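Local coordinates for MmeI (Methylophilus methylotrophus, PDB 5HR4), which binds DNA as a type IIL restriction-modification enzyme and probably methylates adenine at N6 with S-adenosyl-L-methionine as the methyl donor, at residues D331-E336 against R375-L380; E383-L388 against M435-E440. All blocks are in the same frame, centred on the assembly; numbering follows the deposited sequence.

Contact 1 of 2, residues D331-E336 against R375-L380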
loop_
_atom_site.group_PDB
_atom_site.type_symbol
_atom_site.label_atom_id
_atom_site.label_comp_id
_atom_site.label_asym_id
_atom_site.label_seq_id
_atom_site.Cartn_x
_atom_site.Cartn_y
_atom_site.Cartn_z
ATOM N N ASP A 331 -23.485 0.722 -2.831
ATOM C CA ASP A 331 -24.540 1.289 -2.001
ATOM C C ASP A 331 -25.595 1.993 -2.851
ATOM O O ASP A 331 -26.800 1.836 -2.609
ATOM C CB ASP A 331 -23.969 2.260 -0.966
ATOM C CG ASP A 331 -23.185 1.557 0.151
ATOM O OD1 ASP A 331 -23.355 0.322 0.312
ATOM O OD2 ASP A 331 -22.404 2.243 0.877
ATOM N N GLU A 332 -25.178 2.770 -3.860
ATOM C CA GLU A 332 -26.196 3.470 -4.642
ATOM C C GLU A 332 -27.069 2.484 -5.396
ATOM O O GLU A 332 -28.269 2.727 -5.566
ATOM C CB GLU A 332 -25.583 4.485 -5.608
ATOM N N LEU A 333 -26.507 1.341 -5.793
ATOM C CA LEU A 333 -27.309 0.319 -6.460
ATOM C C LEU A 333 -28.346 -0.304 -5.527
ATOM O O LEU A 333 -29.382 -0.787 -5.995
ATOM C CB LEU A 333 -26.402 -0.765 -7.039
ATOM C CG LEU A 333 -25.549 -0.354 -8.238
ATOM C CD1 LEU A 333 -24.734 -1.539 -8.697
ATOM C CD2 LEU A 333 -26.422 0.161 -9.372
ATOM N N TRP A 334 -28.099 -0.312 -4.220
ATOM C CA TRP A 334 -29.110 -0.849 -3.316
ATOM C C TRP A 334 -30.183 0.188 -2.989
ATOM O O TRP A 334 -31.371 -0.151 -2.884
ATOM C CB TRP A 334 -28.452 -1.383 -2.049
ATOM C CG TRP A 334 -27.950 -2.760 -2.258
ATOM C CD1 TRP A 334 -26.664 -3.138 -2.560
ATOM C CD2 TRP A 334 -28.722 -3.956 -2.223
ATOM N NE1 TRP A 334 -26.596 -4.500 -2.692
ATOM C CE2 TRP A 334 -27.847 -5.027 -2.490
ATOM C CE3 TRP A 334 -30.065 -4.229 -1.964
ATOM C CZ2 TRP A 334 -28.273 -6.350 -2.518
ATOM C CZ3 TRP A 334 -30.485 -5.542 -1.983
ATOM C CH2 TRP A 334 -29.592 -6.587 -2.265
ATOM N N VAL A 335 -29.800 1.454 -2.844
ATOM C CA VAL A 335 -30.820 2.485 -2.710
ATOM C C VAL A 335 -31.720 2.468 -3.934
ATOM O O VAL A 335 -32.947 2.387 -3.816
ATOM C CB VAL A 335 -30.175 3.865 -2.473
ATOM C CG1 VAL A 335 -31.187 4.994 -2.602
ATOM C CG2 VAL A 335 -29.527 3.906 -1.101
ATOM N N GLU A 336 -31.129 2.485 -5.128
ATOM C CA GLU A 336 -31.950 2.486 -6.336
ATOM C C GLU A 336 -32.839 1.252 -6.388
ATOM O O GLU A 336 -34.024 1.351 -6.728
ATOM C CB GLU A 336 -31.070 2.580 -7.581
ATOM C CG GLU A 336 -31.837 2.688 -8.914
ATOM C CD GLU A 336 -30.899 2.730 -10.130
ATOM O OE1 GLU A 336 -29.665 2.823 -9.913
ATOM O OE2 GLU A 336 -31.375 2.666 -11.293
ATOM N N ARG A 375 -19.735 -10.914 -7.155
ATOM C CA ARG A 375 -20.567 -11.646 -6.205
ATOM C C ARG A 375 -21.661 -10.745 -5.637
ATOM O O ARG A 375 -22.820 -11.152 -5.522
ATOM C CB ARG A 375 -19.707 -12.239 -5.089
ATOM C CG ARG A 375 -20.467 -12.442 -3.803
ATOM C CD ARG A 375 -19.807 -13.446 -2.886
ATOM N NE ARG A 375 -18.701 -12.886 -2.113
ATOM C CZ ARG A 375 -18.829 -11.908 -1.222
ATOM N NH1 ARG A 375 -20.021 -11.368 -1.018
ATOM N NH2 ARG A 375 -17.773 -11.466 -0.542
ATOM N N GLU A 376 -21.309 -9.509 -5.289
ATOM C CA GLU A 376 -22.315 -8.552 -4.851
ATOM C C GLU A 376 -23.364 -8.318 -5.931
ATOM O O GLU A 376 -24.569 -8.231 -5.645
ATOM C CB GLU A 376 -21.628 -7.250 -4.455
ATOM C CG GLU A 376 -20.719 -7.453 -3.262
ATOM C CD GLU A 376 -21.481 -8.059 -2.102
ATOM O OE1 GLU A 376 -22.508 -7.466 -1.710
ATOM O OE2 GLU A 376 -21.089 -9.136 -1.608
ATOM N N LEU A 377 -22.933 -8.221 -7.180
ATOM C CA LEU A 377 -23.900 -8.045 -8.248
ATOM C C LEU A 377 -24.799 -9.257 -8.362
ATOM O O LEU A 377 -26.021 -9.123 -8.491
ATOM C CB LEU A 377 -23.185 -7.765 -9.560
ATOM C CG LEU A 377 -23.280 -6.291 -9.910
ATOM C CD1 LEU A 377 -22.623 -5.459 -8.834
ATOM C CD2 LEU A 377 -22.616 -6.081 -11.238
ATOM N N ARG A 378 -24.229 -10.454 -8.268
ATOM C CA ARG A 378 -25.089 -11.629 -8.306
ATOM C C ARG A 378 -26.084 -11.611 -7.143
ATOM O O ARG A 378 -27.286 -11.821 -7.344
ATOM C CB ARG A 378 -24.254 -12.907 -8.326
ATOM C CG ARG A 378 -23.656 -13.210 -9.716
ATOM C CD ARG A 378 -24.751 -13.503 -10.753
ATOM N NE ARG A 378 -25.476 -14.719 -10.401
ATOM C CZ ARG A 378 -25.100 -15.947 -10.749
ATOM N NH1 ARG A 378 -24.010 -16.139 -11.484
ATOM N NH2 ARG A 378 -25.817 -16.991 -10.368
ATOM N N LEU A 379 -25.616 -11.301 -5.929
ATOM C CA LEU A 379 -26.526 -11.259 -4.786
ATOM C C LEU A 379 -27.635 -10.243 -5.009
ATOM O O LEU A 379 -28.822 -10.543 -4.798
ATOM C CB LEU A 379 -25.764 -10.954 -3.498
ATOM C CG LEU A 379 -24.940 -12.101 -2.912
ATOM C CD1 LEU A 379 -24.316 -11.701 -1.599
ATOM C CD2 LEU A 379 -25.812 -13.310 -2.732
ATOM N N LEU A 380 -27.274 -9.034 -5.452
ATOM C CA LEU A 380 -28.293 -8.045 -5.793
ATOM C C LEU A 380 -29.267 -8.605 -6.822
ATOM O O LEU A 380 -30.487 -8.595 -6.610
ATOM C CB LEU A 380 -27.627 -6.786 -6.318
ATOM C CG LEU A 380 -28.573 -5.720 -6.824
ATOM C CD1 LEU A 380 -29.565 -5.358 -5.732
ATOM C CD2 LEU A 380 -27.728 -4.529 -7.179
#
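Leu380 drives its CD1 methyl onto one face of the Trp334 indole, a CH-pi contact in which CD1 lies 3.5 Å from the centroid of the six-membered ring and only 8° off its normal. The methyl is nearly equidistant from the atoms of that ring, the closest approach being CD1 of Leu380 to CZ2 of Trp334 at 3.6 Å. The leucine backbone takes part as well, its CA coming to 3.7 Å from Trp334 CZ2. With chi1 at 175°, Leu380 holds CG anti to its own backbone N and carries it toward segment 331-336, and the fork at CG then divides the two methyls. CD1 goes to the ring, while CD2 comes to 4.0 Å from CB of Leu333. Leu333 points toward the other helix and also reaches Leu377, where the two CD1 methyls meet loosely at 4.5 Å. Replacing Trp334 with alanine would probably strip the CD1 methyl of Leu380 of its aromatic cover and open a gap between the helices on that side. The two segments run almost parallel, 6° apart, with their axes 11.5 Å from each other, a wide spacing that the indole and the leucine side chains fill from both sides. They belong to helices 318-340 and 368-388; Leu354 of helix 344-355 touches both Leu333 and Leu380, and Met433 of helix 416-440 packs against Leu379. Helix 368-388 follows strand 359-361, an inner strand of the mixed sheet in the Rossmann-like methyltransferase domain.

Contact 2 of 2, residues E383-L388 against M435-E440; sequences EVLRGL and MKISDE
Arg386 reaches across to Glu440 and at the same time holds Glu383 one helical turn before it, forming a three-residue salt-bridge network that joins the C-terminal ends of two helices in the methyltransferase domain. The guanidinium is the flat group that organises the network, and both carboxylates meet it at its edge. On one edge it grips Glu383 side-on: NE of Arg386 bonds to OE1 of Glu383 at 3.1 Å, and NH2 of Arg386 to OE2 of Glu383 at 2.7 Å. Each carboxylate oxygen is approached on its syn side and lies close to the guanidinium plane. The remaining terminal nitrogen serves the neighbouring helix, NH1 of Arg386 donating to OE1 of Glu440 over 3.2 Å along an almost straight path of 169°. Here the acceptor is met on its anti side, and the Glu440 carboxylate stands nearly upright against the guanidinium, the two planes being 86° apart. Bends at chi2 and chi3 of Arg386 bring the group back along the side of its helix to Glu383 and leave NH1 facing Glu440. Placed between two carboxylates, the arginine probably offsets their like charges, with OE2 of Glu383 and OE1 of Glu440 5.9 Å apart. Arg386 and Glu440 are exposed, whereas an apolar pair beside them is buried. Leu385 points toward the second helix and crosses Ile437 at about a right angle; Leu401 and Ile398 of helix 398-401 touch Leu385 and Ile437, respectively. Ile437 extends CG1 anti to its backbone N (chi1 -154°), carrying CD1 to 4.2 Å from CD1 of Leu385.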
loop_
_atom_site.group_PDB
_atom_site.type_symbol
_atom_site.label_atom_id
_atom_site.label_comp_id
_atom_site.label_asym_id
_atom_site.label_seq_id
_atom_site.Cartn_x
_atom_site.Cartn_y
_atom_site.Cartn_z
ATOM N N GLU A 383 -32.270 -10.697 -5.594
ATOM C CA GLU A 383 -33.417 -9.937 -5.125
ATOM C C GLU A 383 -34.163 -9.295 -6.284
ATOM O O GLU A 383 -35.388 -9.130 -6.215
ATOM C CB GLU A 383 -32.966 -8.882 -4.105
ATOM C CG GLU A 383 -32.280 -9.465 -2.858
ATOM C CD GLU A 383 -33.020 -10.687 -2.284
ATOM O OE1 GLU A 383 -34.266 -10.654 -2.159
ATOM O OE2 GLU A 383 -32.363 -11.695 -1.957
ATOM N N VAL A 384 -33.458 -8.949 -7.368
ATOM C CA VAL A 384 -34.139 -8.392 -8.538
ATOM C C VAL A 384 -35.068 -9.430 -9.149
ATOM O O VAL A 384 -36.246 -9.161 -9.412
ATOM C CB VAL A 384 -33.125 -7.869 -9.570
ATOM C CG1 VAL A 384 -33.800 -7.720 -10.927
ATOM C CG2 VAL A 384 -32.535 -6.538 -9.107
ATOM N N LEU A 385 -34.552 -10.638 -9.383
ATOM C CA LEU A 385 -35.404 -11.710 -9.888
ATOM C C LEU A 385 -36.491 -12.086 -8.889
ATOM O O LEU A 385 -37.582 -12.494 -9.303
ATOM C CB LEU A 385 -34.556 -12.922 -10.269
ATOM C CG LEU A 385 -33.696 -12.493 -11.462
ATOM C CD1 LEU A 385 -32.611 -13.515 -11.912
ATOM C CD2 LEU A 385 -34.630 -12.154 -12.599
ATOM N N ARG A 386 -36.229 -11.949 -7.580
ATOM C CA ARG A 386 -37.296 -12.147 -6.594
ATOM C C ARG A 386 -38.404 -11.136 -6.824
ATOM O O ARG A 386 -39.587 -11.494 -6.882
ATOM C CB ARG A 386 -36.743 -12.041 -5.166
ATOM C CG ARG A 386 -37.750 -12.322 -4.024
ATOM C CD ARG A 386 -37.255 -13.455 -3.095
ATOM N NE ARG A 386 -35.878 -13.248 -2.622
ATOM C CZ ARG A 386 -35.073 -14.209 -2.166
ATOM N NH1 ARG A 386 -35.488 -15.467 -2.123
ATOM N NH2 ARG A 386 -33.844 -13.918 -1.754
ATOM N N GLY A 387 -38.022 -9.881 -7.045
ATOM C CA GLY A 387 -38.951 -8.830 -7.402
ATOM C C GLY A 387 -39.750 -9.147 -8.643
ATOM O O GLY A 387 -40.977 -9.273 -8.580
ATOM N N LEU A 388 -39.057 -9.302 -9.773
ATOM C CA LEU A 388 -39.709 -9.456 -11.069
ATOM C C LEU A 388 -40.693 -10.626 -11.132
ATOM O O LEU A 388 -41.598 -10.593 -11.974
ATOM C CB LEU A 388 -38.636 -9.615 -12.151
ATOM C CG LEU A 388 -37.922 -8.319 -12.554
ATOM C CD1 LEU A 388 -36.978 -8.558 -13.729
ATOM C CD2 LEU A 388 -38.927 -7.211 -12.868
ATOM N N MET A 435 -25.106 -21.834 -7.848
ATOM C CA MET A 435 -25.611 -22.764 -6.846
ATOM C C MET A 435 -26.463 -22.034 -5.806
ATOM O O MET A 435 -27.480 -22.569 -5.345
ATOM C CB MET A 435 -24.459 -23.517 -6.164
ATOM C CG MET A 435 -23.784 -24.644 -6.979
ATOM S SD MET A 435 -24.833 -25.762 -7.970
ATOM C CE MET A 435 -26.039 -26.304 -6.737
ATOM N N LYS A 436 -26.076 -20.807 -5.435
ATOM C CA LYS A 436 -26.851 -20.079 -4.435
ATOM C C LYS A 436 -28.225 -19.676 -4.975
ATOM O O LYS A 436 -29.227 -19.755 -4.254
ATOM C CB LYS A 436 -26.072 -18.856 -3.939
ATOM N N ILE A 437 -28.309 -19.260 -6.241
ATOM C CA ILE A 437 -29.632 -18.949 -6.784
ATOM C C ILE A 437 -30.435 -20.227 -6.994
ATOM O O ILE A 437 -31.650 -20.240 -6.787
ATOM C CB ILE A 437 -29.540 -18.121 -8.077
ATOM C CG1 ILE A 437 -30.817 -17.304 -8.240
ATOM C CG2 ILE A 437 -29.397 -19.018 -9.291
ATOM C CD1 ILE A 437 -30.761 -16.275 -9.357
ATOM N N SER A 438 -29.768 -21.325 -7.372
ATOM C CA SER A 438 -30.443 -22.613 -7.468
ATOM C C SER A 438 -31.084 -23.006 -6.148
ATOM O O SER A 438 -32.138 -23.649 -6.137
ATOM C CB SER A 438 -29.458 -23.694 -7.912
ATOM O OG SER A 438 -29.120 -23.562 -9.286
ATOM N N ASP A 439 -30.471 -22.616 -5.030
ATOM C CA ASP A 439 -31.040 -22.925 -3.724
ATOM C C ASP A 439 -32.253 -22.053 -3.428
ATOM O O ASP A 439 -33.282 -22.558 -2.963
ATOM C CB ASP A 439 -29.989 -22.748 -2.628
ATOM C CG ASP A 439 -28.826 -23.711 -2.766
ATOM O OD1 ASP A 439 -28.896 -24.629 -3.615
ATOM O OD2 ASP A 439 -27.835 -23.552 -2.016
ATOM N N GLU A 440 -32.155 -20.743 -3.692
ATOM C CA GLU A 440 -33.247 -19.838 -3.342
ATOM C C GLU A 440 -34.551 -20.245 -4.012
ATOM O O GLU A 440 -35.614 -20.235 -3.375
ATOM C CB GLU A 440 -32.914 -18.404 -3.732
ATOM C CG GLU A 440 -31.768 -17.806 -2.970
ATOM C CD GLU A 440 -32.024 -17.750 -1.486
ATOM O OE1 GLU A 440 -33.191 -17.500 -1.088
ATOM O OE2 GLU A 440 -31.049 -17.958 -0.725
#

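In the fold
Helix 368-388 is common to both contacts: in contact 1 its middle packs against helix 318-340, and in contact 2 its last turns face the end of helix 416-440. The centres are 13 Å apart, and the contacts follow in series, contact 1 closing before contact 2 opens. They touch, CH2 of Trp334 lying 4.0 Å from CG of Glu383, so the indole packs on the aliphatic part of a residue whose carboxylate belongs to the salt-bridge network. Together they join helices 318-340, 368-388 and 416-440, the last two within the methyltransferase domain, away from the calcium and sinefungin sites, with contact 1 about 19 Å and contact 2 about 30 Å from DNA at their nearest atoms.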